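Local coordinates for protein Pcza361.24 (Amycolatopsis orientalis, PDB 3G2M) that transfers a methyl group from S-adenosyl-L-methionine to nitrogen on glycopeptides, probably during the biosynthesis of glycopeptide antibiotics, at residues A72-F75 with A76-G80; E111-T114 with S115-A118; P128-V131 with R132-T136. All blocks are in the same frame, centred on the assembly; numbering follows the deposited sequence.

The three contacts come in series along the chain, and each is local. Contact 1 covers most of helix 69-79 and its C-terminal end; the helix packs on strands 184-191 and 284-290 of the seven-stranded sheet. Contact 2 is the turn from strand 107-111 into helix 114-125. Contact 3 is the turn from helix 129-132 into strand 135-139, the neighbour of strand 107-111 in the same sheet. Contacts 2 and 3 thus lie near the two ends of one crossover, their centres about 18 Å apart. Contact 1 lies about 25 Å from contact 2 and about 20 Å from contact 3, centre to centre. Contact 2 holds a cofactor-binding residue, Glu-111; contact 1 lies near two others.

Contact 1: residues A72-F75 with A76-G80; sequences AREF and ATRTG
Ala-72 and Ala-76 open a run of i to i+4 bonds in the last turns of helix 69-79, which packs on the seven-stranded sheet of the methyltransferase fold. Backbone bonds come first. Ala-76 N donates to Ala-72 O, Thr-77 N to Arg-73 O, Arg-78 N to Glu-74 O and Thr-79 N to Phe-75 O. The last is the most bent, with an N-H...O angle of 138°. It lies just before Gly-80, which leaves the helix with positive phi.

Hydroxyl bonds come next. Thr-77 OG1 donates back to Arg-73 O at 2.9 Å. It comes from above the carbonyl plane, 41° out of it. With chi1 at -62°, OG1 lies beside its own backbone N, on the side of the preceding turn. Arg-73 O therefore accepts two bonds, both from Thr-77.

One charge pair joins neighbouring turns. The Glu-74 and Arg-78 chains extend alongside each other in a common direction, and both bend at chi2. The carboxylate and guanidinium planes are nearly coplanar, and OE1 meets the guanidinium at its edge. The salt bridge is long, 3.7 Å from Glu-74 OE1 to Arg-78 NE, and probably a weak tie. Both atoms are buried by the contact, and neither has a closer partner elsewhere. Arg-78 also touches Leu-286 and Glu-288 of strand 284-290.

Apolar packing completes the contact. Phe-75 is buried between Leu-187 and Leu-286 of the sheet and Leu-96 and Phe-100 from the loop and helix 97-101; Ala-72 also rests on Phe-100, and Thr-79 on Leu-187 and Trp-105. The Phe-75 side chain is about 5 Å from that of Ser-157, a cofactor-binding residue.

Thr-79 CG2 lies 3.1 Å from Phe-75 O, while Thr-79 OG1 donates to Ala-76 O at 2.6 Å, from above the carbonyl plane.

Contact 2: residues E111-T114 with S115-A118; sequences ELST and SVLA
Glu-111 meets Leu-117 and Val-116 with the aliphatic part of its side chain. Its CB lies 3.8 Å from Leu-117 CD2. The Glu-111 and Leu-117 chains overlap along their lengths, each heading the other way. Val-116 lies across the glutamate, roughly perpendicular to it, and its CG1 is 4.0 Å from Glu-111 CG. The glutamate starts with CG anti to the backbone N (chi1 170°) and then bends at chi2. The bend brings the carboxylate back toward its own chain. Glu-111 OE2 accepts from Ser-113 N at 3.1 Å, met on the anti side and 35° out of the carboxylate plane. OE1 accepts from Gly-92 N. Each carboxylate oxygen thus has a backbone N-H, and together these two bonds probably fix the rotation of the cofactor-binding carboxylate.

Leu-112 turns away from the helix, and its backbone O accepts from Gln-139 NE2.

Ser-113 is the N-cap of helix 114-125. Its OG accepts an almost straight bond from Val-116 N, 3.2 Å long with an N-H...O angle of 175°. A second, weak bond comes from Ser-115 N. Ser-115 OG also donates to Ser-113 OG, at 2.9 Å. The cap oxygen is therefore held by two good donors and one weak one. Ser-113 CB packs on Val-116 CG2 at 3.6 Å. Ser-113 O begins the helical bonding by accepting from Leu-117 N.

Thr-114 continues the series: its O accepts from Ala-118 N at 2.9 Å. On strand 135-139, Gln-139 touches the side chains of Thr-114 and Leu-117, and Leu-137 helps to bury Leu-117.

The whole is a strand-to-helix turn with a serine N-cap, at the acidic end of the second strand of a class I methyltransferase Rossmann-like fold, where Glu-111 binds S-adenosyl-L-methionine.

Contact 3: residues P128-V131 with R132-T136; sequences PADV and RDRCT
Arg-132 N and Asp-133 N donate to Pro-128 O and Ala-129 O, closing the short helix 129-132. The first bond is nearly straight, with an N-H...O angle of 172°. The second measures 2.9 Å. Arg-134 N then turns to Val-131 O, an i to i+3 bond of 3.1 Å that departs from the helical pattern. A type I turn follows from Arg-132 to Cys-135, in which Cys-135 N donates to Arg-132 O.

Both arginines fold back over the helix and find their main polar partners elsewhere. Arg-134 bends at chi3 (-78°), which turns its guanidinium toward Asp-130 and Val-131. Val-131 CA lies over one face of the group, and Val-131 CG2 is 4.0 Å from Arg-134 NH2. Arg-134 NE comes within 3.2 Å of Asp-130 O, but the angle is too poor for a hydrogen bond. Arg-134 NH1 instead donates to Leu-101 O and Trp-105 O. The Asp-130 carboxylate stays beyond salt-bridge distance, with OD2 4.2 Å from Arg-134 NH2. It may still add a mild attraction.

Arg-132 NH1 donates to Leu-124 O, near the end of helix 114-125. The Arg-132 guanidinium presents one face to Ala-129 CA, which is 3.6 Å from Arg-132 NH2. Ala-129 CB also lies beside NH2. Asp-133 OD2 comes within 3.0 Å of Ala-129 O. This approach of two acceptors is probably unfavourable, though Asp-133 N bonds to the same Ala-129 O.

Outward from the turn, Val-131 and Cys-135 pack on Leu-101, while the backbones of Arg-134 and Thr-136 bond to Val-107, and Thr-136 also to Ala-109. This is the helix-to-strand turn near the end of a beta-alpha-beta crossover, which brings strand 135-139 parallel to strand 107-111 at the sheet edge of the Rossmann-like methyltransferase fold.

Contact 1: residues A72-F75 with A76-G80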
# COMPACT_ATOMS: atom_id res chain seq x y z
N ALA A 72 6.10 -8.82 23.32
CA ALA A 72 6.34 -7.91 24.44
C ALA A 72 7.75 -8.07 24.99
O ALA A 72 8.41 -7.08 25.34
CB ALA A 72 5.30 -8.11 25.54
N ARG A 73 8.21 -9.32 25.05
CA ARG A 73 9.57 -9.67 25.45
C ARG A 73 10.61 -9.00 24.54
O ARG A 73 11.62 -8.47 25.04
CB ARG A 73 9.74 -11.19 25.39
CG ARG A 73 10.89 -11.76 26.20
CD ARG A 73 10.84 -13.29 26.16
NE ARG A 73 11.03 -13.80 24.80
CZ ARG A 73 10.45 -14.90 24.32
NH1 ARG A 73 9.63 -15.63 25.07
NH2 ARG A 73 10.69 -15.26 23.06
N GLU A 74 10.37 -9.00 23.23
CA GLU A 74 11.30 -8.37 22.29
C GLU A 74 11.36 -6.87 22.49
O GLU A 74 12.44 -6.27 22.42
CB GLU A 74 10.99 -8.72 20.84
CG GLU A 74 11.57 -10.05 20.37
CD GLU A 74 13.10 -10.10 20.38
OE1 GLU A 74 13.78 -9.09 20.11
OE2 GLU A 74 13.63 -11.20 20.65
N PHE A 75 10.21 -6.26 22.74
CA PHE A 75 10.15 -4.83 23.05
C PHE A 75 10.98 -4.53 24.29
O PHE A 75 11.81 -3.62 24.26
CB PHE A 75 8.70 -4.36 23.22
CG PHE A 75 7.99 -4.04 21.92
CD1 PHE A 75 8.35 -2.92 21.17
CD2 PHE A 75 6.97 -4.86 21.46
CE1 PHE A 75 7.69 -2.63 19.97
CE2 PHE A 75 6.30 -4.56 20.25
CZ PHE A 75 6.67 -3.44 19.52
N ALA A 76 10.79 -5.31 25.35
CA ALA A 76 11.56 -5.16 26.59
C ALA A 76 13.07 -5.33 26.37
O ALA A 76 13.86 -4.54 26.88
CB ALA A 76 11.06 -6.13 27.64
N THR A 77 13.44 -6.36 25.61
CA THR A 77 14.84 -6.65 25.29
C THR A 77 15.53 -5.49 24.57
O THR A 77 16.66 -5.13 24.89
CB THR A 77 14.96 -7.95 24.44
OG1 THR A 77 14.46 -9.06 25.19
CG2 THR A 77 16.41 -8.22 24.04
N ARG A 78 14.83 -4.91 23.60
CA ARG A 78 15.39 -3.87 22.73
C ARG A 78 15.39 -2.48 23.37
O ARG A 78 16.18 -1.62 22.97
CB ARG A 78 14.68 -3.84 21.37
CG ARG A 78 14.85 -5.12 20.55
CD ARG A 78 16.30 -5.35 20.15
NE ARG A 78 16.65 -6.77 20.18
CZ ARG A 78 17.90 -7.24 20.16
NH1 ARG A 78 18.94 -6.41 20.10
NH2 ARG A 78 18.11 -8.54 20.19
N THR A 79 14.52 -2.26 24.35
CA THR A 79 14.44 -0.98 25.05
C THR A 79 15.66 -0.74 25.92
O THR A 79 16.27 0.33 25.88
CB THR A 79 13.18 -0.87 25.94
OG1 THR A 79 13.03 -2.08 26.70
CG2 THR A 79 11.93 -0.63 25.10
N GLY A 80 16.02 -1.75 26.71
CA GLY A 80 17.14 -1.66 27.65
C GLY A 80 16.66 -1.25 29.03
O GLY A 80 16.11 -2.09 29.75

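Contact 2: residues E111-T114 with S115-A118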
# COMPACT_ATOMS: atom_id res chain seq x y z
N GLU A 111 -5.76 4.50 22.93
CA GLU A 111 -6.66 3.67 22.14
C GLU A 111 -7.82 4.50 21.60
O GLU A 111 -8.33 5.38 22.30
CB GLU A 111 -7.14 2.48 23.00
CG GLU A 111 -8.27 1.62 22.42
CD GLU A 111 -7.99 1.11 21.02
OE1 GLU A 111 -6.83 0.76 20.72
OE2 GLU A 111 -8.94 1.06 20.21
N LEU A 112 -8.21 4.23 20.36
CA LEU A 112 -9.22 5.02 19.67
C LEU A 112 -10.66 4.68 20.08
O LEU A 112 -11.49 5.59 20.24
CB LEU A 112 -9.07 4.87 18.15
CG LEU A 112 -9.93 5.74 17.24
CD1 LEU A 112 -9.62 7.22 17.41
CD2 LEU A 112 -9.75 5.33 15.78
N SER A 113 -10.94 3.39 20.25
CA SER A 113 -12.30 2.92 20.46
C SER A 113 -12.73 3.01 21.92
O SER A 113 -12.02 2.54 22.82
CB SER A 113 -12.46 1.48 19.99
OG SER A 113 -13.71 0.96 20.44
N THR A 114 -13.90 3.60 22.14
CA THR A 114 -14.46 3.76 23.48
C THR A 114 -14.85 2.41 24.08
O THR A 114 -14.67 2.19 25.29
CB THR A 114 -15.70 4.67 23.46
OG1 THR A 114 -16.67 4.13 22.56
CG2 THR A 114 -15.34 6.06 22.97
N SER A 115 -15.38 1.52 23.24
CA SER A 115 -15.80 0.20 23.68
C SER A 115 -14.60 -0.67 24.05
O SER A 115 -14.63 -1.37 25.06
CB SER A 115 -16.65 -0.49 22.61
OG SER A 115 -15.87 -0.77 21.46
N VAL A 116 -13.55 -0.61 23.24
CA VAL A 116 -12.31 -1.31 23.56
C VAL A 116 -11.72 -0.77 24.87
O VAL A 116 -11.32 -1.55 25.73
CB VAL A 116 -11.29 -1.28 22.37
CG1 VAL A 116 -10.02 -2.01 22.73
CG2 VAL A 116 -11.91 -1.92 21.12
N LEU A 117 -11.72 0.55 25.03
CA LEU A 117 -11.26 1.19 26.26
C LEU A 117 -12.05 0.77 27.50
O LEU A 117 -11.47 0.57 28.57
CB LEU A 117 -11.29 2.71 26.14
CG LEU A 117 -10.08 3.35 25.46
CD1 LEU A 117 -10.41 4.79 25.18
CD2 LEU A 117 -8.83 3.23 26.33
N ALA A 118 -13.37 0.68 27.34
CA ALA A 118 -14.24 0.20 28.41
C ALA A 118 -13.86 -1.21 28.84
O ALA A 118 -13.73 -1.48 30.04
CB ALA A 118 -15.69 0.24 27.95

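Contact 3: residues P128-V131 with R132-T136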
# COMPACT_ATOMS: atom_id res chain seq x y z
N PRO A 128 -4.42 -6.33 40.24
CA PRO A 128 -4.05 -5.82 41.56
C PRO A 128 -3.69 -4.33 41.52
O PRO A 128 -3.23 -3.83 40.49
CB PRO A 128 -2.82 -6.65 41.95
CG PRO A 128 -2.82 -7.83 41.02
CD PRO A 128 -3.45 -7.34 39.76
N ALA A 129 -3.90 -3.64 42.65
CA ALA A 129 -3.73 -2.19 42.75
C ALA A 129 -2.41 -1.66 42.19
O ALA A 129 -2.39 -0.60 41.56
CB ALA A 129 -3.91 -1.73 44.20
N ASP A 130 -1.32 -2.39 42.41
CA ASP A 130 0.01 -1.99 41.93
C ASP A 130 0.10 -1.93 40.40
O ASP A 130 0.73 -1.04 39.84
CB ASP A 130 1.11 -2.90 42.49
CG ASP A 130 0.80 -4.39 42.30
OD1 ASP A 130 -0.23 -4.86 42.83
OD2 ASP A 130 1.61 -5.08 41.64
N VAL A 131 -0.54 -2.90 39.74
CA VAL A 131 -0.60 -2.95 38.28
C VAL A 131 -1.47 -1.81 37.76
O VAL A 131 -1.03 -1.02 36.92
CB VAL A 131 -1.14 -4.33 37.79
CG1 VAL A 131 -1.37 -4.33 36.29
CG2 VAL A 131 -0.19 -5.45 38.19
N ARG A 132 -2.70 -1.72 38.28
CA ARG A 132 -3.67 -0.70 37.88
C ARG A 132 -3.14 0.73 38.04
O ARG A 132 -3.35 1.57 37.16
CB ARG A 132 -4.98 -0.89 38.66
CG ARG A 132 -6.01 0.22 38.49
CD ARG A 132 -7.38 -0.15 39.06
NE ARG A 132 -7.32 -0.52 40.48
CZ ARG A 132 -7.39 -1.77 40.94
NH1 ARG A 132 -7.53 -2.79 40.10
NH2 ARG A 132 -7.32 -2.00 42.25
N ASP A 133 -2.45 0.99 39.15
CA ASP A 133 -1.90 2.33 39.44
C ASP A 133 -0.79 2.78 38.47
O ASP A 133 -0.50 3.98 38.37
CB ASP A 133 -1.39 2.41 40.88
CG ASP A 133 -2.51 2.27 41.92
OD1 ASP A 133 -3.69 2.48 41.58
OD2 ASP A 133 -2.19 1.95 43.08
N ARG A 134 -0.18 1.83 37.77
CA ARG A 134 0.90 2.13 36.82
C ARG A 134 0.43 2.28 35.36
O ARG A 134 1.21 2.67 34.48
CB ARG A 134 2.01 1.08 36.93
CG ARG A 134 2.89 1.26 38.17
CD ARG A 134 4.07 0.31 38.18
NE ARG A 134 3.69 -1.05 38.57
CZ ARG A 134 3.54 -2.07 37.73
NH1 ARG A 134 3.74 -1.91 36.42
NH2 ARG A 134 3.20 -3.26 38.19
N CYS A 135 -0.85 1.99 35.12
CA CYS A 135 -1.43 2.09 33.79
C CYS A 135 -2.35 3.30 33.68
O CYS A 135 -3.24 3.49 34.50
CB CYS A 135 -2.21 0.81 33.45
SG CYS A 135 -2.92 0.79 31.78
N THR A 136 -2.11 4.12 32.65
CA THR A 136 -2.94 5.30 32.37
C THR A 136 -3.60 5.14 31.01
O THR A 136 -2.92 5.09 29.98
CB THR A 136 -2.11 6.60 32.37
OG1 THR A 136 -1.44 6.75 33.63
CG2 THR A 136 -3.00 7.82 32.13